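PDB 5H5O: diguanylate cyclase, which binds cyclic GMP through its cyclic nucleotide-binding domain, the part held in this chain, and as a whole probably makes cyclic di-GMP from two GTP. Local coordinates for residues V35-M39 with G67-L71; E9-F14 with M108-F112; R19-A25 with V86-E92; F13-F17 with R100-H104. The contacts are given in a common frame with arbitrary orientation. Numbering follows the deposited sequence.

Contact 1 (V35-M39 with G67-L71). With PCG (cyclic guanosine monophosphate), chain C.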
loop_
_atom_site.group_PDB
_atom_site.type_symbol
_atom_site.label_atom_id
_atom_site.label_comp_id
_atom_site.label_asym_id
_atom_site.label_seq_id
_atom_site.Cartn_x
_atom_site.Cartn_y
_atom_site.Cartn_z
ATOM N N VAL A 35 17.807 -6.812 -6.024
ATOM C CA VAL A 35 16.545 -7.276 -6.558
ATOM C C VAL A 35 15.978 -8.227 -5.516
ATOM O O VAL A 35 16.728 -8.868 -4.786
ATOM C CB VAL A 35 16.775 -8.019 -7.900
ATOM C CG1 VAL A 35 17.819 -9.106 -7.732
ATOM C CG2 VAL A 35 15.485 -8.615 -8.436
ATOM N N GLY A 36 14.661 -8.316 -5.412
ATOM C CA GLY A 36 14.082 -9.264 -4.474
ATOM C C GLY A 36 12.585 -9.327 -4.647
ATOM O O GLY A 36 11.917 -8.306 -4.564
ATOM N N THR A 37 12.054 -10.521 -4.882
ATOM C CA THR A 37 10.641 -10.654 -5.194
ATOM C C THR A 37 9.889 -11.482 -4.153
ATOM O O THR A 37 8.738 -11.846 -4.360
ATOM C CB THR A 37 10.451 -11.292 -6.571
ATOM O OG1 THR A 37 11.108 -12.564 -6.580
ATOM C CG2 THR A 37 11.062 -10.400 -7.651
ATOM N N GLN A 38 10.526 -11.782 -3.030
ATOM C CA GLN A 38 9.810 -12.501 -1.984
ATOM C C GLN A 38 9.742 -11.654 -0.737
ATOM O O GLN A 38 10.593 -10.794 -0.525
ATOM C CB GLN A 38 10.484 -13.836 -1.665
ATOM C CG GLN A 38 11.896 -13.676 -1.254
ATOM C CD GLN A 38 12.852 -14.011 -2.358
ATOM O OE1 GLN A 38 13.247 -13.143 -3.140
ATOM N NE2 GLN A 38 13.246 -15.281 -2.430
HETATM N N MSE A 39 8.709 -11.880 0.074
HETATM C CA MSE A 39 8.624 -11.248 1.379
HETATM C C MSE A 39 8.865 -12.303 2.437
HETATM O O MSE A 39 8.892 -13.504 2.142
HETATM C CB MSE A 39 7.256 -10.625 1.618
HETATM C CG MSE A 39 6.125 -11.632 1.650
HETATM SE SE MSE A 39 4.506 -10.786 2.295
HETATM C CE MSE A 39 4.916 -10.664 4.194
ATOM N N GLY A 67 9.685 -7.014 3.486
ATOM C CA GLY A 67 9.985 -7.425 2.130
ATOM C C GLY A 67 8.791 -7.444 1.195
ATOM O O GLY A 67 8.927 -7.846 0.034
ATOM N N GLU A 68 7.630 -7.003 1.685
ATOM C CA GLU A 68 6.413 -7.000 0.859
ATOM C C GLU A 68 6.533 -6.043 -0.335
ATOM O O GLU A 68 5.930 -6.287 -1.372
ATOM C CB GLU A 68 5.142 -6.737 1.695
ATOM C CG GLU A 68 4.846 -5.265 2.066
ATOM C CD GLU A 68 5.823 -4.669 3.077
ATOM O OE1 GLU A 68 6.733 -5.387 3.541
ATOM O OE2 GLU A 68 5.671 -3.478 3.417
ATOM N N LEU A 69 7.334 -4.985 -0.192
ATOM C CA LEU A 69 7.622 -4.076 -1.311
ATOM C C LEU A 69 8.304 -4.802 -2.467
ATOM O O LEU A 69 7.927 -4.631 -3.633
ATOM C CB LEU A 69 8.507 -2.901 -0.868
ATOM C CG LEU A 69 7.983 -2.004 0.257
ATOM C CD1 LEU A 69 8.954 -0.851 0.521
ATOM C CD2 LEU A 69 6.582 -1.473 -0.060
ATOM N N GLY A 70 9.315 -5.605 -2.137
ATOM C CA GLY A 70 10.000 -6.412 -3.126
ATOM C C GLY A 70 9.040 -7.383 -3.787
ATOM O O GLY A 70 9.112 -7.658 -4.984
ATOM N N LEU A 71 8.115 -7.894 -2.995
ATOM C CA LEU A 71 7.129 -8.837 -3.486
ATOM C C LEU A 71 6.140 -8.173 -4.459
ATOM O O LEU A 71 5.816 -8.737 -5.497
ATOM C CB LEU A 71 6.377 -9.430 -2.306
ATOM C CG LEU A 71 5.268 -10.439 -2.625
ATOM C CD1 LEU A 71 5.855 -11.779 -3.035
ATOM C CD2 LEU A 71 4.333 -10.596 -1.435
HETATM P PA PCG C . 11.905 -4.303 1.014
HETATM O O1A PCG C . 11.621 -5.588 0.312
HETATM O O2A PCG C . 12.171 -2.925 0.494
HETATM O "O5'" PCG C . 12.860 -4.773 1.772
HETATM C "C5'" PCG C . 13.271 -3.928 2.850
HETATM C "C4'" PCG C . 12.035 -3.829 3.703
HETATM O "O4'" PCG C . 12.006 -3.043 4.867
HETATM C "C3'" PCG C . 10.851 -3.368 2.911
HETATM O "O3'" PCG C . 10.666 -4.251 1.772
HETATM C "C2'" PCG C . 9.811 -3.336 3.997
HETATM O "O2'" PCG C . 9.046 -4.529 4.183
HETATM C "C1'" PCG C . 10.641 -3.081 5.265
HETATM N N9 PCG C . 10.658 -1.802 6.050
HETATM C C8 PCG C . 10.560 -1.727 7.383
HETATM N N7 PCG C . 10.598 -0.453 7.812
HETATM C C5 PCG C . 10.723 0.326 6.754
HETATM C C6 PCG C . 10.818 1.789 6.505
HETATM O O6 PCG C . 10.784 2.570 7.462
HETATM N N1 PCG C . 10.937 2.233 5.223
HETATM C C2 PCG C . 10.976 1.386 4.168
HETATM N N2 PCG C . 11.096 1.888 2.921
HETATM N N3 PCG C . 10.894 0.012 4.323
HETATM C C4 PCG C . 10.767 -0.551 5.570
#
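Two bulky side chains, Met-39 and Leu-71, fill this contact, while Gly-70, which has none, lets the backbones come close. The selenomethionine Met-39 starts out toward 67-71, its CB 3.6 Å from Gly-67 C, and its CG lies 3.7 Å from Leu-71 CD2. Leu-71 lies beside the loop, its CD1 3.2 Å from Thr-37 O. At Gly-70 the backbones come so near that a CB there would sit 2.5 Å from Gly-36 O, a clash. In place of hydrogen bonds between the segments there are CA-H...O contacts, such as Thr-37 CA to Gly-70 O at 3.4 Å. The helix belongs to the phosphate-binding cassette of the cyclic nucleotide-binding fold: Gly-67 N donates to PCG O2' (2.7 Å), which in turn donates to Glu-68 OE1 (2.5 Å), while Gly-70 N makes a weak bond to O1A (3.4 Å). Glu-68 also pairs with Arg-119, whereas the loop is met by apolar and CA-H...O contacts, with little polar bonding of its own.

Contact 2 (E9-F14 with M108-F112)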
loop_
_atom_site.group_PDB
_atom_site.type_symbol
_atom_site.label_atom_id
_atom_site.label_comp_id
_atom_site.label_asym_id
_atom_site.label_seq_id
_atom_site.Cartn_x
_atom_site.Cartn_y
_atom_site.Cartn_z
ATOM N N GLU A 9 -4.605 -16.155 11.348
ATOM C CA GLU A 9 -4.993 -16.644 10.034
ATOM C C GLU A 9 -3.895 -16.433 8.979
ATOM O O GLU A 9 -3.528 -17.352 8.246
ATOM C CB GLU A 9 -6.255 -15.905 9.599
ATOM C CG GLU A 9 -6.719 -16.247 8.222
ATOM C CD GLU A 9 -7.977 -15.471 7.856
ATOM O OE1 GLU A 9 -8.038 -14.247 8.143
ATOM O OE2 GLU A 9 -8.901 -16.105 7.310
ATOM N N GLU A 10 -3.384 -15.210 8.900
ATOM C CA GLU A 10 -2.271 -14.922 7.997
ATOM C C GLU A 10 -1.055 -15.824 8.250
ATOM O O GLU A 10 -0.470 -16.385 7.311
ATOM C CB GLU A 10 -1.877 -13.445 8.096
ATOM C CG GLU A 10 -2.919 -12.488 7.525
ATOM C CD GLU A 10 -2.632 -11.032 7.877
ATOM O OE1 GLU A 10 -1.677 -10.762 8.640
ATOM O OE2 GLU A 10 -3.362 -10.150 7.382
ATOM N N LEU A 11 -0.682 -15.962 9.521
ATOM C CA LEU A 11 0.495 -16.739 9.875
ATOM C C LEU A 11 0.328 -18.141 9.333
ATOM O O LEU A 11 1.214 -18.632 8.650
ATOM C CB LEU A 11 0.698 -16.781 11.395
ATOM C CG LEU A 11 1.992 -16.258 12.019
ATOM C CD1 LEU A 11 2.688 -15.230 11.127
ATOM C CD2 LEU A 11 1.716 -15.687 13.438
ATOM N N ALA A 12 -0.818 -18.762 9.614
ATOM C CA ALA A 12 -1.071 -20.128 9.175
ATOM C C ALA A 12 -1.108 -20.246 7.648
ATOM O O ALA A 12 -0.470 -21.137 7.073
ATOM C CB ALA A 12 -2.376 -20.675 9.773
ATOM N N PHE A 13 -1.857 -19.355 6.995
ATOM C CA PHE A 13 -2.001 -19.443 5.541
ATOM C C PHE A 13 -0.749 -19.059 4.754
ATOM O O PHE A 13 -0.438 -19.703 3.751
ATOM C CB PHE A 13 -3.243 -18.694 5.034
ATOM C CG PHE A 13 -4.511 -19.481 5.193
ATOM C CD1 PHE A 13 -4.774 -20.572 4.371
ATOM C CD2 PHE A 13 -5.424 -19.161 6.188
ATOM C CE1 PHE A 13 -5.942 -21.325 4.521
ATOM C CE2 PHE A 13 -6.603 -19.902 6.347
ATOM C CZ PHE A 13 -6.864 -20.990 5.508
ATOM N N PHE A 14 -0.060 -18.004 5.186
ATOM C CA PHE A 14 1.201 -17.626 4.560
ATOM C C PHE A 14 2.222 -18.744 4.752
ATOM O O PHE A 14 3.005 -19.030 3.847
ATOM C CB PHE A 14 1.746 -16.322 5.149
ATOM C CG PHE A 14 1.115 -15.073 4.560
ATOM C CD1 PHE A 14 1.884 -14.166 3.848
ATOM C CD2 PHE A 14 -0.246 -14.829 4.700
ATOM C CE1 PHE A 14 1.308 -13.015 3.291
ATOM C CE2 PHE A 14 -0.823 -13.690 4.161
ATOM C CZ PHE A 14 -0.031 -12.773 3.457
HETATM N N MSE A 108 -8.651 -12.312 2.537
HETATM C CA MSE A 108 -7.577 -12.284 3.520
HETATM C C MSE A 108 -6.451 -11.399 3.039
HETATM O O MSE A 108 -5.933 -10.591 3.812
HETATM C CB MSE A 108 -7.022 -13.675 3.818
HETATM C CG MSE A 108 -5.918 -13.622 4.867
HETATM SE SE MSE A 108 -5.155 -15.353 5.176
HETATM C CE MSE A 108 -4.103 -15.534 3.558
ATOM N N VAL A 109 -6.102 -11.540 1.757
ATOM C CA VAL A 109 -5.039 -10.748 1.138
ATOM C C VAL A 109 -5.356 -9.244 1.125
ATOM O O VAL A 109 -4.483 -8.414 1.388
ATOM C CB VAL A 109 -4.742 -11.243 -0.302
ATOM C CG1 VAL A 109 -3.762 -10.327 -1.021
ATOM C CG2 VAL A 109 -4.208 -12.657 -0.264
ATOM N N ALA A 110 -6.605 -8.894 0.832
ATOM C CA ALA A 110 -6.984 -7.480 0.786
ATOM C C ALA A 110 -6.789 -6.848 2.150
ATOM O O ALA A 110 -6.292 -5.725 2.274
ATOM C CB ALA A 110 -8.439 -7.312 0.313
ATOM N N HIS A 111 -7.189 -7.580 3.186
ATOM C CA HIS A 111 -7.027 -7.093 4.547
ATOM C C HIS A 111 -5.537 -6.921 4.866
ATOM O O HIS A 111 -5.106 -5.906 5.457
ATOM C CB HIS A 111 -7.713 -8.047 5.524
ATOM C CG HIS A 111 -7.834 -7.505 6.912
ATOM N ND1 HIS A 111 -7.013 -7.909 7.945
ATOM C CD2 HIS A 111 -8.681 -6.590 7.443
ATOM C CE1 HIS A 111 -7.346 -7.265 9.049
ATOM N NE2 HIS A 111 -8.357 -6.459 8.771
ATOM N N PHE A 112 -4.739 -7.896 4.443
ATOM C CA PHE A 112 -3.301 -7.785 4.630
ATOM C C PHE A 112 -2.731 -6.592 3.858
ATOM O O PHE A 112 -1.900 -5.853 4.386
ATOM C CB PHE A 112 -2.576 -9.071 4.218
ATOM C CG PHE A 112 -1.097 -8.885 4.039
ATOM C CD1 PHE A 112 -0.251 -8.820 5.149
ATOM C CD2 PHE A 112 -0.547 -8.762 2.772
ATOM C CE1 PHE A 112 1.116 -8.634 4.996
ATOM C CE2 PHE A 112 0.820 -8.574 2.609
ATOM C CZ PHE A 112 1.654 -8.507 3.724
HETATM O O HOH W 1 -5.722 -10.593 6.506
#
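Glu-9 opens the contact with its aliphatic part, CG lying 3.5 Å from SE of the selenomethionine Met-108. One residue on, Glu-10 also passes close to Met-108 (CG to CG 4.2 Å) but carries its carboxylate further, placing OE2 3.4 Å from Phe-112 CB. That carboxylate has a salt bridge with Arg-115, just under a turn past Phe-112 on the same helix, and OE2 accepts from a water at 2.6 Å; the water donates as well to Met-108 O at 2.7 Å. Helix 8-17 here meets the long 106-121, the second helix after the cyclic nucleotide-binding beta-barrel: the axes of 9-14 and 108-112 pass 11.3 Å apart and cross at -119°, and Met-108 is the knob in a hole formed by Glu-9, Glu-10, Phe-13 and Phe-14. Phe-13 closes one side: its CB is 3.6 Å from Met-108 CE, and Met-108 SE makes an oblique Met-aromatic contact, 4.9 Å from the ring centroid. Phe-14 touches Met-108 CE through CE2 at 3.8 Å and turns its edge to the face of Phe-112, a T-shaped pair with centroids 5.2 Å apart and planes at 60°. Met-39 of strand 39-44 packs against both phenyl rings.

Contact 3 (R19-A25 with V86-E92)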
loop_
_atom_site.group_PDB
_atom_site.type_symbol
_atom_site.label_atom_id
_atom_site.label_comp_id
_atom_site.label_asym_id
_atom_site.label_seq_id
_atom_site.Cartn_x
_atom_site.Cartn_y
_atom_site.Cartn_z
ATOM N N ARG A 19 7.053 -21.212 2.320
ATOM C CA ARG A 19 7.898 -22.247 2.895
ATOM C C ARG A 19 8.721 -21.700 4.050
ATOM O O ARG A 19 8.715 -20.503 4.321
ATOM C CB ARG A 19 8.809 -22.849 1.837
ATOM C CG ARG A 19 9.598 -21.825 1.069
ATOM C CD ARG A 19 10.856 -22.456 0.579
ATOM N NE ARG A 19 11.522 -23.133 1.688
ATOM C CZ ARG A 19 12.345 -24.166 1.554
ATOM N NH1 ARG A 19 12.615 -24.650 0.346
ATOM N NH2 ARG A 19 12.899 -24.707 2.628
HETATM N N MSE A 20 9.429 -22.582 4.736
HETATM C CA MSE A 20 10.185 -22.175 5.921
HETATM C C MSE A 20 11.648 -22.053 5.564
HETATM O O MSE A 20 12.151 -22.739 4.672
HETATM C CB MSE A 20 10.010 -23.187 7.069
HETATM C CG MSE A 20 8.553 -23.465 7.436
HETATM SE SE MSE A 20 7.547 -21.834 7.826
HETATM C CE MSE A 20 8.614 -21.232 9.322
ATOM N N ARG A 21 12.338 -21.195 6.292
ATOM C CA ARG A 21 13.722 -20.892 5.994
ATOM C C ARG A 21 14.439 -20.671 7.318
ATOM O O ARG A 21 13.995 -19.882 8.155
ATOM C CB ARG A 21 13.787 -19.639 5.109
ATOM C CG ARG A 21 14.979 -19.562 4.171
ATOM C CD ARG A 21 15.054 -20.751 3.221
ATOM N NE ARG A 21 14.386 -20.555 1.932
ATOM C CZ ARG A 21 14.522 -21.392 0.902
ATOM N NH1 ARG A 21 15.302 -22.461 1.018
ATOM N NH2 ARG A 21 13.893 -21.177 -0.245
ATOM N N GLU A 22 15.535 -21.389 7.519
ATOM C CA GLU A 22 16.344 -21.188 8.710
ATOM C C GLU A 22 17.485 -20.279 8.354
ATOM O O GLU A 22 18.022 -20.351 7.253
ATOM C CB GLU A 22 16.887 -22.521 9.229
ATOM C CG GLU A 22 15.820 -23.394 9.854
ATOM C CD GLU A 22 16.293 -24.805 10.117
ATOM O OE1 GLU A 22 17.523 -25.026 10.157
ATOM O OE2 GLU A 22 15.427 -25.693 10.278
ATOM N N ILE A 23 17.849 -19.396 9.266
ATOM C CA ILE A 23 18.977 -18.544 8.991
ATOM C C ILE A 23 19.813 -18.351 10.246
ATOM O O ILE A 23 19.292 -18.049 11.322
ATOM C CB ILE A 23 18.556 -17.217 8.279
ATOM C CG1 ILE A 23 19.777 -16.335 8.029
ATOM C CG2 ILE A 23 17.441 -16.479 9.032
ATOM C CD1 ILE A 23 19.415 -14.912 7.656
ATOM N N ALA A 24 21.111 -18.586 10.118
ATOM C CA ALA A 24 21.989 -18.556 11.286
ATOM C C ALA A 24 22.265 -17.133 11.754
ATOM O O ALA A 24 22.196 -16.181 10.966
ATOM C CB ALA A 24 23.308 -19.303 10.995
ATOM N N ALA A 25 22.574 -17.006 13.041
ATOM C CA ALA A 25 23.046 -15.760 13.631
ATOM C C ALA A 25 24.175 -15.152 12.803
ATOM O O ALA A 25 25.147 -15.826 12.479
ATOM C CB ALA A 25 23.518 -16.013 15.049
ATOM N N VAL A 86 20.205 -13.250 15.642
ATOM C CA VAL A 86 20.397 -14.515 16.325
ATOM C C VAL A 86 19.856 -15.558 15.370
ATOM O O VAL A 86 19.311 -15.196 14.329
ATOM C CB VAL A 86 19.602 -14.544 17.626
ATOM C CG1 VAL A 86 20.179 -13.515 18.622
ATOM C CG2 VAL A 86 18.118 -14.263 17.356
ATOM N N ASP A 87 20.028 -16.837 15.691
ATOM C CA ASP A 87 19.468 -17.901 14.866
ATOM C C ASP A 87 17.979 -17.616 14.700
ATOM O O ASP A 87 17.270 -17.396 15.672
ATOM C CB ASP A 87 19.658 -19.274 15.528
ATOM C CG ASP A 87 21.079 -19.825 15.382
ATOM O OD1 ASP A 87 21.999 -19.109 14.922
ATOM O OD2 ASP A 87 21.271 -21.006 15.735
ATOM N N SER A 88 17.499 -17.612 13.468
ATOM C CA SER A 88 16.124 -17.207 13.236
ATOM C C SER A 88 15.422 -18.158 12.294
ATOM O O SER A 88 16.059 -18.883 11.532
ATOM C CB SER A 88 16.089 -15.785 12.660
ATOM O OG SER A 88 16.454 -14.848 13.648
ATOM N N ARG A 89 14.098 -18.156 12.342
ATOM C CA ARG A 89 13.332 -18.932 11.377
ATOM C C ARG A 89 12.299 -18.007 10.773
ATOM O O ARG A 89 11.723 -17.169 11.472
ATOM C CB ARG A 89 12.641 -20.126 12.034
ATOM C CG ARG A 89 13.559 -21.234 12.491
ATOM C CD ARG A 89 12.751 -22.267 13.242
ATOM N NE ARG A 89 13.377 -23.575 13.210
ATOM C CZ ARG A 89 12.929 -24.628 13.883
ATOM N NH1 ARG A 89 11.847 -24.509 14.640
ATOM N NH2 ARG A 89 13.568 -25.788 13.801
ATOM N N LEU A 90 12.065 -18.179 9.474
ATOM C CA LEU A 90 11.234 -17.275 8.700
ATOM C C LEU A 90 10.244 -18.042 7.856
ATOM O O LEU A 90 10.534 -19.153 7.402
ATOM C CB LEU A 90 12.105 -16.450 7.755
ATOM C CG LEU A 90 13.314 -15.686 8.297
ATOM C CD1 LEU A 90 14.041 -14.980 7.173
ATOM C CD2 LEU A 90 12.888 -14.675 9.329
ATOM N N ILE A 91 9.076 -17.446 7.636
ATOM C CA ILE A 91 8.240 -17.850 6.506
ATOM C C ILE A 91 8.712 -17.070 5.283
ATOM O O ILE A 91 8.810 -15.839 5.312
ATOM C CB ILE A 91 6.757 -17.537 6.739
ATOM C CG1 ILE A 91 6.216 -18.365 7.913
ATOM C CG2 ILE A 91 5.937 -17.784 5.446
ATOM C CD1 ILE A 91 5.006 -17.722 8.560
ATOM N N GLU A 92 9.033 -17.791 4.218
ATOM C CA GLU A 92 9.404 -17.170 2.956
ATOM C C GLU A 92 8.266 -17.338 1.949
ATOM O O GLU A 92 7.865 -18.457 1.631
ATOM C CB GLU A 92 10.689 -17.789 2.436
ATOM C CG GLU A 92 11.158 -17.292 1.081
ATOM C CD GLU A 92 12.435 -17.992 0.639
ATOM O OE1 GLU A 92 13.469 -17.851 1.320
ATOM O OE2 GLU A 92 12.397 -18.691 -0.388
#
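Arg-21 lies alongside the side chain of Glu-92 and grips it with a two-pronged salt bridge, NE to OE1 and NH2 to OE2, each 2.9 Å. The pairing is diagonal: across the strands Arg-21 faces Leu-90 and Glu-92 faces Arg-19, yet all four project from the same face of the sheet. The backbones form a regular antiparallel ladder. Arg-19, Arg-21 and Ile-23 form hydrogen-bonded pairs with Glu-92, Leu-90 and Ser-88, with N-to-O distances such as 2.7 Å from Glu-92 N to Arg-19 O and 2.8 Å from Ser-88 N to Ile-23 O. Met-20 with Ile-91 and Glu-22 with Arg-89 are the non-hydrogen-bonded pairs; the first is apolar, SE of the selenomethionine Met-20 lying 3.7 Å from Ile-91 CG1, and the second a long salt bridge, Glu-22 OE2 to Arg-89 NH2 at 4.0 Å. Past the ladder, Asp-87 OD1 receives Ala-25 N at 2.9 Å. In the antiparallel jelly-roll barrel of the cyclic nucleotide-binding domain, strand 19-23 forms one edge of its sheet within this chain, and 88-93 runs between it and 39-44. Ile-23 and Leu-90 join the two sheets by meeting Leu-29 of strand 28-30, while Ile-91 touches Ala-15 of helix 8-17.

Contact 4 (F13-F17 with R100-H104)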
loop_
_atom_site.group_PDB
_atom_site.type_symbol
_atom_site.label_atom_id
_atom_site.label_comp_id
_atom_site.label_asym_id
_atom_site.label_seq_id
_atom_site.Cartn_x
_atom_site.Cartn_y
_atom_site.Cartn_z
ATOM N N PHE A 13 -1.857 -19.355 6.995
ATOM C CA PHE A 13 -2.001 -19.443 5.541
ATOM C C PHE A 13 -0.749 -19.059 4.754
ATOM O O PHE A 13 -0.438 -19.703 3.751
ATOM C CB PHE A 13 -3.243 -18.694 5.034
ATOM C CG PHE A 13 -4.511 -19.481 5.193
ATOM C CD1 PHE A 13 -4.774 -20.572 4.371
ATOM C CD2 PHE A 13 -5.424 -19.161 6.188
ATOM C CE1 PHE A 13 -5.942 -21.325 4.521
ATOM C CE2 PHE A 13 -6.603 -19.902 6.347
ATOM C CZ PHE A 13 -6.864 -20.990 5.508
ATOM N N PHE A 14 -0.060 -18.004 5.186
ATOM C CA PHE A 14 1.201 -17.626 4.560
ATOM C C PHE A 14 2.222 -18.744 4.752
ATOM O O PHE A 14 3.005 -19.030 3.847
ATOM C CB PHE A 14 1.746 -16.322 5.149
ATOM C CG PHE A 14 1.115 -15.073 4.560
ATOM C CD1 PHE A 14 1.884 -14.166 3.848
ATOM C CD2 PHE A 14 -0.246 -14.829 4.700
ATOM C CE1 PHE A 14 1.308 -13.015 3.291
ATOM C CE2 PHE A 14 -0.823 -13.690 4.161
ATOM C CZ PHE A 14 -0.031 -12.773 3.457
ATOM N N ALA A 15 2.226 -19.350 5.940
ATOM C CA ALA A 15 3.104 -20.498 6.185
ATOM C C ALA A 15 2.828 -21.621 5.187
ATOM O O ALA A 15 3.749 -22.148 4.565
ATOM C CB ALA A 15 2.936 -21.002 7.618
ATOM N N ARG A 16 1.562 -21.984 5.020
ATOM C CA ARG A 16 1.207 -23.075 4.100
ATOM C C ARG A 16 1.467 -22.818 2.607
ATOM O O ARG A 16 1.935 -23.701 1.895
ATOM C CB ARG A 16 -0.235 -23.522 4.327
ATOM C CG ARG A 16 -0.393 -24.296 5.647
ATOM C CD ARG A 16 -1.785 -24.787 5.848
ATOM N NE ARG A 16 -2.192 -25.666 4.768
ATOM C CZ ARG A 16 -1.875 -26.954 4.680
ATOM N NH1 ARG A 16 -1.140 -27.542 5.626
ATOM N NH2 ARG A 16 -2.302 -27.662 3.635
ATOM N N PHE A 17 1.169 -21.613 2.137
ATOM C CA PHE A 17 1.393 -21.269 0.729
ATOM C C PHE A 17 2.867 -21.001 0.443
ATOM O O PHE A 17 3.323 -21.123 -0.689
ATOM C CB PHE A 17 0.530 -20.063 0.318
ATOM C CG PHE A 17 -0.895 -20.421 0.030
ATOM C CD1 PHE A 17 -1.360 -20.469 -1.276
ATOM C CD2 PHE A 17 -1.768 -20.755 1.066
ATOM C CE1 PHE A 17 -2.683 -20.829 -1.550
ATOM C CE2 PHE A 17 -3.082 -21.095 0.805
ATOM C CZ PHE A 17 -3.543 -21.135 -0.514
ATOM N N ARG A 100 -0.945 -17.302 -5.775
ATOM C CA ARG A 100 -1.816 -18.423 -5.421
ATOM C C ARG A 100 -2.735 -18.047 -4.269
ATOM O O ARG A 100 -3.928 -18.369 -4.279
ATOM C CB ARG A 100 -1.005 -19.676 -5.059
ATOM C CG ARG A 100 -0.561 -20.494 -6.262
ATOM C CD ARG A 100 0.450 -21.563 -5.885
ATOM N NE ARG A 100 1.574 -21.584 -6.814
ATOM C CZ ARG A 100 2.838 -21.373 -6.467
ATOM N NH1 ARG A 100 3.150 -21.142 -5.202
ATOM N NH2 ARG A 100 3.794 -21.409 -7.385
ATOM N N LEU A 101 -2.166 -17.343 -3.292
ATOM C CA LEU A 101 -2.879 -16.903 -2.092
ATOM C C LEU A 101 -4.028 -15.955 -2.425
ATOM O O LEU A 101 -5.137 -16.101 -1.916
ATOM C CB LEU A 101 -1.889 -16.192 -1.170
ATOM C CG LEU A 101 -2.080 -16.241 0.338
ATOM C CD1 LEU A 101 -2.761 -17.526 0.760
ATOM C CD2 LEU A 101 -0.708 -16.110 1.003
ATOM N N VAL A 102 -3.743 -14.981 -3.284
ATOM C CA VAL A 102 -4.751 -14.037 -3.742
ATOM C C VAL A 102 -5.921 -14.788 -4.361
ATOM O O VAL A 102 -7.078 -14.500 -4.068
ATOM C CB VAL A 102 -4.184 -13.072 -4.810
ATOM C CG1 VAL A 102 -5.242 -12.090 -5.241
ATOM C CG2 VAL A 102 -2.994 -12.330 -4.276
ATOM N N ASP A 103 -5.604 -15.759 -5.213
ATOM C CA ASP A 103 -6.623 -16.501 -5.946
ATOM C C ASP A 103 -7.484 -17.340 -5.017
ATOM O O ASP A 103 -8.690 -17.470 -5.224
ATOM C CB ASP A 103 -5.983 -17.403 -7.007
ATOM C CG ASP A 103 -5.347 -16.619 -8.134
ATOM O OD1 ASP A 103 -5.817 -15.494 -8.405
ATOM O OD2 ASP A 103 -4.375 -17.122 -8.742
ATOM N N HIS A 104 -6.865 -17.915 -3.994
ATOM C CA HIS A 104 -7.600 -18.777 -3.075
ATOM C C HIS A 104 -8.321 -17.992 -1.975
ATOM O O HIS A 104 -9.402 -18.388 -1.523
ATOM C CB HIS A 104 -6.678 -19.844 -2.474
ATOM C CG HIS A 104 -7.331 -20.676 -1.412
ATOM N ND1 HIS A 104 -7.322 -20.323 -0.081
ATOM C CD2 HIS A 104 -8.017 -21.842 -1.487
ATOM C CE1 HIS A 104 -7.971 -21.236 0.621
ATOM N NE2 HIS A 104 -8.402 -22.168 -0.208
HETATM O O HOH W 2 1.503 -22.171 -3.006
#
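A branched side chain can plug two hollows at once, and Leu-101 does so between the phenyl rings of helix 8-17. Its CD1 sits over the face of Phe-17, 3.5 Å from the ring centroid and 14° off the normal; its CD2 covers a face of Phe-14, 3.9 Å from that centroid and 9° off the normal. Both are CH-pi contacts, so the leucine end fills the space between two rings one turn or so apart. Phe-17 is in turn a broad bump, with CD1 3.9 Å from Arg-100 CB and CZ 3.9 Å from His-104 ND1. The Phe-17 and His-104 rings meet obliquely, centroids 5.6 Å apart and planes at 45°, and Phe-13 borders the same imidazole, CE1 to CE1 at 4.4 Å. These bulky rings lie between the axes of 13-17 and 100-104, which pass 11.0 Å apart and cross at 124°. Beside the rings a water donates to Phe-17 O (3.1 Å) and accepts from Arg-100 NH1 (2.9 Å), which also has a salt bridge to Asp-97. Dispersion and CH-pi attraction thus join the first helix to the one that follows the beta-barrel, and the direct contact relies on shape more than on directed polar bonds.

Overall arrangement
The four contacts illustrate how chemistry follows position. Contact 1 is the most buried and lies nearest the chain's centre, where backbone is packed against backbone beside the nucleotide; the other three are partly buried. Contacts 2 and 4, centred 8 Å apart, both use helix 8-17 and share Phe-13 and Phe-14, so one aromatic surface receives helices 95-104 and 106-121, with Met-108 CE 3.7 Å from Leu-101 CD1. Contact 3, whose ladder of backbone bonds and salt bridges buries the largest area, belongs to the sheet and meets that helix through Ile-91. Met-39 joins contact 1 to the helical group, its SE 3.9 Å from Phe-112 CZ and 4.0 Å from Phe-14 CE1.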